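Local atomic coordinates of SAHS1 (Ramazzottius varieornatus, PDB entry 5XN9), a protein that is secreted and acts as a molecular shield during desiccation, forming a protective amorphous solid as water is lost, and probably binds lipid. Residues A[41-46]-A[132-137]; A[82-87]-A[99-104]. One frame throughout, in Å; residues are numbered along the deposited sequence. Where two conformers were deposited one is given.

Both contacts belong to the antiparallel sheet that closes into the barrel of this fatty-acid-binding-protein relative, on opposite sides of the chain's centre. Their centres lie about 23 Å apart and their nearest atoms about 11 Å, so they do not touch. Contact 1 joins strand 42-48 near the start of the chain to the last strand, 128-136; strand 10-19 runs between the two. Contact 2 lies within the hairpin of strands 82-91 and 94-101, nested along the chain inside the long loop that contact 1 closes. Contact 1 is buried, linking early and late strands through side chains and a magnesium ion; contact 2 is a local pairing of neighbouring strands at the surface.

Contact 1: residues A[41-46]-A[132-137]; sequences TFHKIW and RWYKKS. With MG (magnesium ion), chain C; ACY (acetic acid), chain L.
His43 and Tyr134 meet at a magnesium ion, which binds His43 NE2 at 1.9 Å and Tyr134 OH at 2.0 Å. An acetate, probably from the crystallisation liquor, supplies a third ligand through OXT. The two side chains also touch as rings, in an offset edge-to-face pair with the edge of His43 toward the face of Tyr134 and the planes at 73°; the closest atoms of the two rings are His43 CD2 and Tyr134 CE2, 3.4 Å apart. In both residues CG lies anti to the carbonyl carbon (chi1 near -70°), and the metal bonds hold the far ends, NE2 and OH, at the ion. Beside them, Arg132 NH1 donates to Thr41 OG1 at 3.0 Å, its partner tilted 21° out of the guanidinium plane. The same nitrogen donates to acetate O at 3.1 Å, this time at the guanidinium edge and in its plane, so one NH1 ties Thr41 to the metal's third ligand. Thr41 CG2 packs against the acetate methyl, CH3, at 3.8 Å.

A second shell sets these groups. His43 ND1 is hydrogen-bonded to His54 NE2, which fixes the turn of the imidazole, while Arg132 NH2 reaches Asn38 OD1 and His39 O, the latter also bonded to Thr41 OG1. Lys121 and Tyr123 bind the acetate as well. A leucine at Arg132 would probably leave Thr41 OG1 and the acetate without the donor they share, and Asn38 and His39 without their bonds to NH2. Strand 10-19 separates the two backbones, so side chains and the ion make the link across the barrel interior. A carboxylate gripped by a cation, an arginine, a lysine and a tyrosine is consistent with a pocket suited to an anionic head group, as in fatty-acid-binding relatives.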
loop_
_atom_site.group_PDB
_atom_site.type_symbol
_atom_site.label_atom_id
_atom_site.label_comp_id
_atom_site.label_asym_id
_atom_site.label_seq_id
_atom_site.Cartn_x
_atom_site.Cartn_y
_atom_site.Cartn_z
ATOM N N THR A 41 7.827 1.601 7.856
ATOM C CA THR A 41 7.448 1.302 6.485
ATOM C C THR A 41 7.454 2.599 5.697
ATOM O O THR A 41 7.012 3.639 6.195
ATOM C CB THR A 41 6.037 0.678 6.447
ATOM O OG1 THR A 41 6.040 -0.536 7.214
ATOM C CG2 THR A 41 5.570 0.390 5.010
ATOM N N PHE A 42 7.953 2.533 4.469
ATOM C CA PHE A 42 7.999 3.680 3.581
ATOM C C PHE A 42 7.214 3.375 2.313
ATOM O O PHE A 42 7.325 2.281 1.748
ATOM C CB PHE A 42 9.445 4.020 3.208
ATOM C CG PHE A 42 10.301 4.368 4.378
ATOM C CD1 PHE A 42 10.952 3.376 5.095
ATOM C CD2 PHE A 42 10.466 5.688 4.763
ATOM C CE1 PHE A 42 11.752 3.697 6.190
ATOM C CE2 PHE A 42 11.262 6.018 5.847
ATOM C CZ PHE A 42 11.904 5.021 6.565
ATOM N N HIS A 43 6.416 4.344 1.877
ATOM C CA HIS A 43 5.761 4.325 0.573
ATOM C C HIS A 43 6.261 5.532 -0.193
ATOM O O HIS A 43 6.133 6.663 0.285
ATOM C CB HIS A 43 4.237 4.431 0.697
ATOM C CG HIS A 43 3.593 3.210 1.263
ATOM N ND1 HIS A 43 3.291 2.109 0.492
ATOM C CD2 HIS A 43 3.211 2.903 2.525
ATOM C CE1 HIS A 43 2.747 1.177 1.254
ATOM N NE2 HIS A 43 2.683 1.637 2.491
ATOM N N LYS A 44 6.832 5.296 -1.369
ATOM C CA LYS A 44 7.263 6.363 -2.259
ATOM C C LYS A 44 6.510 6.200 -3.569
ATOM O O LYS A 44 6.565 5.138 -4.193
ATOM C CB LYS A 44 8.780 6.309 -2.462
ATOM C CG LYS A 44 9.549 6.457 -1.160
ATOM C CD LYS A 44 11.053 6.411 -1.371
ATOM C CE LYS A 44 11.774 6.428 -0.022
ATOM N NZ LYS A 44 13.246 6.216 -0.122
ATOM N N ILE A 45 5.788 7.238 -3.972
ATOM C CA ILE A 45 4.957 7.189 -5.166
ATOM C C ILE A 45 5.306 8.396 -6.026
ATOM O O ILE A 45 5.209 9.539 -5.560
ATOM C CB ILE A 45 3.452 7.177 -4.827
ATOM C CG1 ILE A 45 3.095 5.991 -3.915
ATOM C CG2 ILE A 45 2.625 7.128 -6.097
ATOM C CD1 ILE A 45 1.680 6.040 -3.355
ATOM N N TRP A 46 5.720 8.143 -7.268
ATOM C CA TRP A 46 6.113 9.210 -8.177
ATOM C C TRP A 46 5.728 8.829 -9.595
ATOM O O TRP A 46 5.382 7.677 -9.887
ATOM C CB TRP A 46 7.605 9.544 -8.065
ATOM C CG TRP A 46 8.555 8.505 -8.588
ATOM C CD1 TRP A 46 9.219 8.535 -9.789
ATOM C CD2 TRP A 46 8.996 7.315 -7.920
ATOM N NE1 TRP A 46 10.032 7.433 -9.910
ATOM C CE2 TRP A 46 9.919 6.671 -8.777
ATOM C CE3 TRP A 46 8.701 6.730 -6.685
ATOM C CZ2 TRP A 46 10.548 5.469 -8.436
ATOM C CZ3 TRP A 46 9.321 5.525 -6.353
ATOM C CH2 TRP A 46 10.234 4.914 -7.227
ATOM N N ARG A 132 -3.575 2.736 8.910
ATOM C CA ARG A 132 -2.236 3.105 9.313
ATOM C C ARG A 132 -1.983 4.518 8.819
ATOM O O ARG A 132 -2.417 4.877 7.725
ATOM C CB ARG A 132 -1.265 2.127 8.684
ATOM C CG ARG A 132 -0.025 2.008 9.422
ATOM C CD ARG A 132 0.809 0.900 8.894
ATOM N NE ARG A 132 2.032 0.879 9.652
ATOM C CZ ARG A 132 3.139 0.279 9.262
ATOM N NH1 ARG A 132 3.182 -0.360 8.096
ATOM N NH2 ARG A 132 4.197 0.331 10.043
ATOM N N TRP A 133 -1.320 5.331 9.639
ATOM C CA TRP A 133 -1.082 6.724 9.296
ATOM C C TRP A 133 0.390 6.952 8.995
ATOM O O TRP A 133 1.267 6.415 9.683
ATOM C CB TRP A 133 -1.559 7.658 10.404
ATOM C CG TRP A 133 -3.051 7.734 10.431
ATOM C CD1 TRP A 133 -3.831 8.677 9.826
ATOM C CD2 TRP A 133 -3.951 6.809 11.054
ATOM N NE1 TRP A 133 -5.158 8.409 10.051
ATOM C CE2 TRP A 133 -5.260 7.265 10.798
ATOM C CE3 TRP A 133 -3.778 5.642 11.807
ATOM C CZ2 TRP A 133 -6.390 6.602 11.275
ATOM C CZ3 TRP A 133 -4.902 4.984 12.279
ATOM C CH2 TRP A 133 -6.191 5.469 12.014
ATOM N N TYR A 134 0.646 7.741 7.952
ATOM C CA TYR A 134 1.983 8.048 7.473
ATOM C C TYR A 134 2.186 9.558 7.459
ATOM O O TYR A 134 1.233 10.328 7.319
ATOM C CB TYR A 134 2.166 7.514 6.040
ATOM C CG TYR A 134 2.165 6.008 5.953
ATOM C CD1 TYR A 134 0.983 5.276 6.041
ATOM C CD2 TYR A 134 3.353 5.309 5.796
ATOM C CE1 TYR A 134 0.996 3.900 5.977
ATOM C CE2 TYR A 134 3.372 3.935 5.733
ATOM C CZ TYR A 134 2.193 3.233 5.825
ATOM O OH TYR A 134 2.197 1.857 5.763
ATOM N N LYS A 135 3.440 9.979 7.588
ATOM C CA LYS A 135 3.815 11.383 7.483
ATOM C C LYS A 135 4.788 11.562 6.322
ATOM O O LYS A 135 5.452 10.621 5.897
ATOM C CB LYS A 135 4.477 11.862 8.777
ATOM C CG LYS A 135 5.713 11.054 9.157
ATOM C CD LYS A 135 6.312 11.511 10.483
ATOM C CE LYS A 135 7.482 10.624 10.893
ATOM N NZ LYS A 135 8.080 11.037 12.198
ATOM N N LYS A 136 4.861 12.783 5.798
ATOM C CA LYS A 136 5.861 13.085 4.779
ATOM C C LYS A 136 7.263 12.897 5.349
ATOM O O LYS A 136 7.540 13.265 6.494
ATOM C CB LYS A 136 5.695 14.529 4.303
ATOM C CG LYS A 136 4.533 14.743 3.351
ATOM C CD LYS A 136 4.909 14.377 1.920
ATOM C CE LYS A 136 4.051 15.136 0.913
ATOM N NZ LYS A 136 4.430 14.861 -0.501
ATOM N N SER A 137 8.153 12.320 4.544
ATOM C CA SER A 137 9.494 12.018 5.027
ATOM C C SER A 137 10.331 13.285 5.183
ATOM O O SER A 137 10.218 14.234 4.404
ATOM C CB SER A 137 10.196 11.044 4.088
ATOM O OG SER A 137 9.699 9.734 4.281
HETATM MG MG MG C . 2.065 0.815 4.100
HETATM C C ACY L . 1.879 -1.415 4.367
HETATM O O ACY L . 1.586 -1.379 5.584
HETATM O OXT ACY L . 1.269 -0.774 3.484
HETATM C CH3 ACY L . 3.033 -2.275 3.939
#

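Contact 2: residues A[82-87]-A[99-104]; sequences TEIKYK and VHVPSR
Ile84 sits against two valines of the partner strand, meeting each with a different branch. Its CG2 presses on Val99 CG1 at 3.5 Å, a tight fit, while CD1 lies 3.6 Å from Val101 CG2. The side chains of Ile84 and Val101 run side by side and point the same way; chi2 of Ile84 (-58°) turns CD1 toward both methyls of Val101. The row continues in Thr82, whose CG2 bears on Val101 CG1 at 3.4 Å, closer than usual carbon packing, and also touches Ser103 OG. Val101 CG1 thus fills the hollow between Thr82 CG2 and Ile84 CD1. At the other end Tyr86 CB brushes Val99 CG2, while its ring leads away to strand 63-69, where OH bonds to Asn68 O.

Lys85 and His100 occupy the other face, CB to CB, and Lys85 bends at chi3 (-149°), bringing CE within 3.6 Å of Pro102 CG. Two backbone bonds join this pair: Lys85 N to His100 O at 3.0 Å, and His100 N to Lys85 O at 2.8 Å. Beyond Val101 the strands part, and a water bridges the two backbones, donating to Glu83 O and accepting from Ser103 N. Arg104 N closes a turn onto Val101 O. Val99 and Val101 also lean on Ile108 of strand 106-114, carrying the apolar row on to the next strand. This is an antiparallel beta hairpin whose strands diverge at the end away from its connecting turn, where a water takes over the bridging, in the wall of a fatty-acid-binding-protein-like barrel.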
loop_
_atom_site.group_PDB
_atom_site.type_symbol
_atom_site.label_atom_id
_atom_site.label_comp_id
_atom_site.label_asym_id
_atom_site.label_seq_id
_atom_site.Cartn_x
_atom_site.Cartn_y
_atom_site.Cartn_z
ATOM N N THR A 82 3.845 -15.849 -4.234
ATOM C CA THR A 82 2.419 -15.596 -4.314
ATOM C C THR A 82 2.249 -14.521 -5.376
ATOM O O THR A 82 2.800 -13.425 -5.234
ATOM C CB THR A 82 1.890 -15.102 -2.967
ATOM O OG1 THR A 82 2.125 -16.083 -1.948
ATOM C CG2 THR A 82 0.406 -14.829 -3.060
ATOM N N GLU A 83 1.546 -14.845 -6.455
ATOM C CA GLU A 83 1.267 -13.847 -7.473
ATOM C C GLU A 83 0.192 -12.893 -6.972
ATOM O O GLU A 83 -0.780 -13.306 -6.331
ATOM C CB GLU A 83 0.804 -14.499 -8.774
ATOM C CG GLU A 83 0.618 -13.506 -9.913
ATOM C CD GLU A 83 -0.401 -13.975 -10.930
ATOM O OE1 GLU A 83 -1.361 -14.672 -10.532
ATOM O OE2 GLU A 83 -0.243 -13.647 -12.124
ATOM N N ILE A 84 0.363 -11.612 -7.283
ATOM C CA ILE A 84 -0.527 -10.560 -6.821
ATOM C C ILE A 84 -0.961 -9.761 -8.045
ATOM O O ILE A 84 -0.112 -9.223 -8.767
ATOM C CB ILE A 84 0.183 -9.643 -5.809
ATOM C CG1 ILE A 84 0.771 -10.454 -4.647
ATOM C CG2 ILE A 84 -0.746 -8.551 -5.328
ATOM C CD1 ILE A 84 -0.236 -11.265 -3.899
ATOM N N LYS A 85 -2.268 -9.698 -8.294
ATOM C CA LYS A 85 -2.811 -8.848 -9.346
ATOM C C LYS A 85 -3.318 -7.558 -8.720
ATOM O O LYS A 85 -3.924 -7.580 -7.647
ATOM C CB LYS A 85 -3.966 -9.539 -10.064
ATOM C CG LYS A 85 -3.620 -10.856 -10.721
ATOM C CD LYS A 85 -4.812 -11.346 -11.527
ATOM C CE LYS A 85 -4.883 -12.861 -11.592
ATOM N NZ LYS A 85 -6.149 -13.328 -12.227
ATOM N N TYR A 86 -3.059 -6.428 -9.374
ATOM C CA TYR A 86 -3.495 -5.155 -8.818
ATOM C C TYR A 86 -4.039 -4.253 -9.919
ATOM O O TYR A 86 -3.695 -4.377 -11.101
ATOM C CB TYR A 86 -2.366 -4.425 -8.080
ATOM C CG TYR A 86 -1.139 -4.170 -8.937
ATOM C CD1 TYR A 86 -1.067 -3.074 -9.785
ATOM C CD2 TYR A 86 -0.054 -5.036 -8.896
ATOM C CE1 TYR A 86 0.059 -2.853 -10.584
ATOM C CE2 TYR A 86 1.063 -4.826 -9.674
ATOM C CZ TYR A 86 1.125 -3.734 -10.518
ATOM O OH TYR A 86 2.249 -3.529 -11.296
ATOM N N LYS A 87 -4.864 -3.300 -9.499
ATOM C CA LYS A 87 -5.265 -2.206 -10.379
ATOM C C LYS A 87 -5.460 -0.978 -9.510
ATOM O O LYS A 87 -6.272 -1.006 -8.579
ATOM C CB LYS A 87 -6.551 -2.518 -11.148
ATOM C CG LYS A 87 -6.943 -1.398 -12.118
ATOM C CD LYS A 87 -8.344 -1.570 -12.680
ATOM C CE LYS A 87 -8.473 -2.846 -13.462
ATOM N NZ LYS A 87 -9.727 -2.844 -14.267
ATOM N N VAL A 99 -6.742 -5.455 -5.216
ATOM C CA VAL A 99 -5.702 -6.479 -5.199
ATOM C C VAL A 99 -6.341 -7.865 -5.167
ATOM O O VAL A 99 -7.146 -8.161 -4.276
ATOM C CB VAL A 99 -4.746 -6.283 -4.017
ATOM C CG1 VAL A 99 -3.724 -7.385 -4.003
ATOM C CG2 VAL A 99 -4.067 -4.909 -4.104
ATOM N N HIS A 100 -5.988 -8.715 -6.130
ATOM C CA HIS A 100 -6.389 -10.120 -6.105
ATOM C C HIS A 100 -5.192 -10.951 -5.693
ATOM O O HIS A 100 -4.098 -10.761 -6.227
ATOM C CB HIS A 100 -6.791 -10.637 -7.488
ATOM C CG HIS A 100 -8.159 -10.242 -7.947
ATOM N ND1 HIS A 100 -8.428 -9.012 -8.511
ATOM C CD2 HIS A 100 -9.311 -10.953 -8.027
ATOM C CE1 HIS A 100 -9.696 -8.965 -8.876
ATOM N NE2 HIS A 100 -10.257 -10.130 -8.594
ATOM N N VAL A 101 -5.408 -11.889 -4.778
ATOM C CA VAL A 101 -4.415 -12.920 -4.491
ATOM C C VAL A 101 -5.046 -14.258 -4.859
ATOM O O VAL A 101 -5.643 -14.924 -3.997
ATOM C CB VAL A 101 -3.972 -12.881 -3.023
ATOM C CG1 VAL A 101 -2.825 -13.830 -2.818
ATOM C CG2 VAL A 101 -3.595 -11.456 -2.617
ATOM N N PRO A 102 -4.963 -14.669 -6.128
ATOM C CA PRO A 102 -5.784 -15.804 -6.586
ATOM C C PRO A 102 -5.468 -17.112 -5.892
ATOM O O PRO A 102 -6.373 -17.928 -5.680
ATOM C CB PRO A 102 -5.480 -15.863 -8.091
ATOM C CG PRO A 102 -5.028 -14.494 -8.435
ATOM C CD PRO A 102 -4.294 -13.980 -7.245
ATOM N N SER A 103 -4.201 -17.343 -5.543
ATOM C CA SER A 103 -3.833 -18.603 -4.907
ATOM C C SER A 103 -4.538 -18.783 -3.570
ATOM O O SER A 103 -4.776 -19.917 -3.140
ATOM C CB SER A 103 -2.315 -18.678 -4.736
ATOM O OG SER A 103 -1.833 -17.639 -3.896
ATOM N N ARG A 104 -4.907 -17.684 -2.916
ATOM C CA ARG A 104 -5.524 -17.728 -1.599
ATOM C C ARG A 104 -6.982 -17.304 -1.622
ATOM O O ARG A 104 -7.608 -17.207 -0.562
ATOM C CB ARG A 104 -4.742 -16.847 -0.635
ATOM C CG ARG A 104 -3.260 -17.073 -0.733
ATOM C CD ARG A 104 -2.565 -16.722 0.545
ATOM N NE ARG A 104 -1.152 -17.057 0.461
ATOM C CZ ARG A 104 -0.320 -17.019 1.490
ATOM N NH1 ARG A 104 0.957 -17.332 1.316
ATOM N NH2 ARG A 104 -0.768 -16.668 2.689
HETATM O O HOH W 1 -1.734 -15.811 -6.100
HETATM O O HOH W 2 -6.900 -6.686 -9.116
#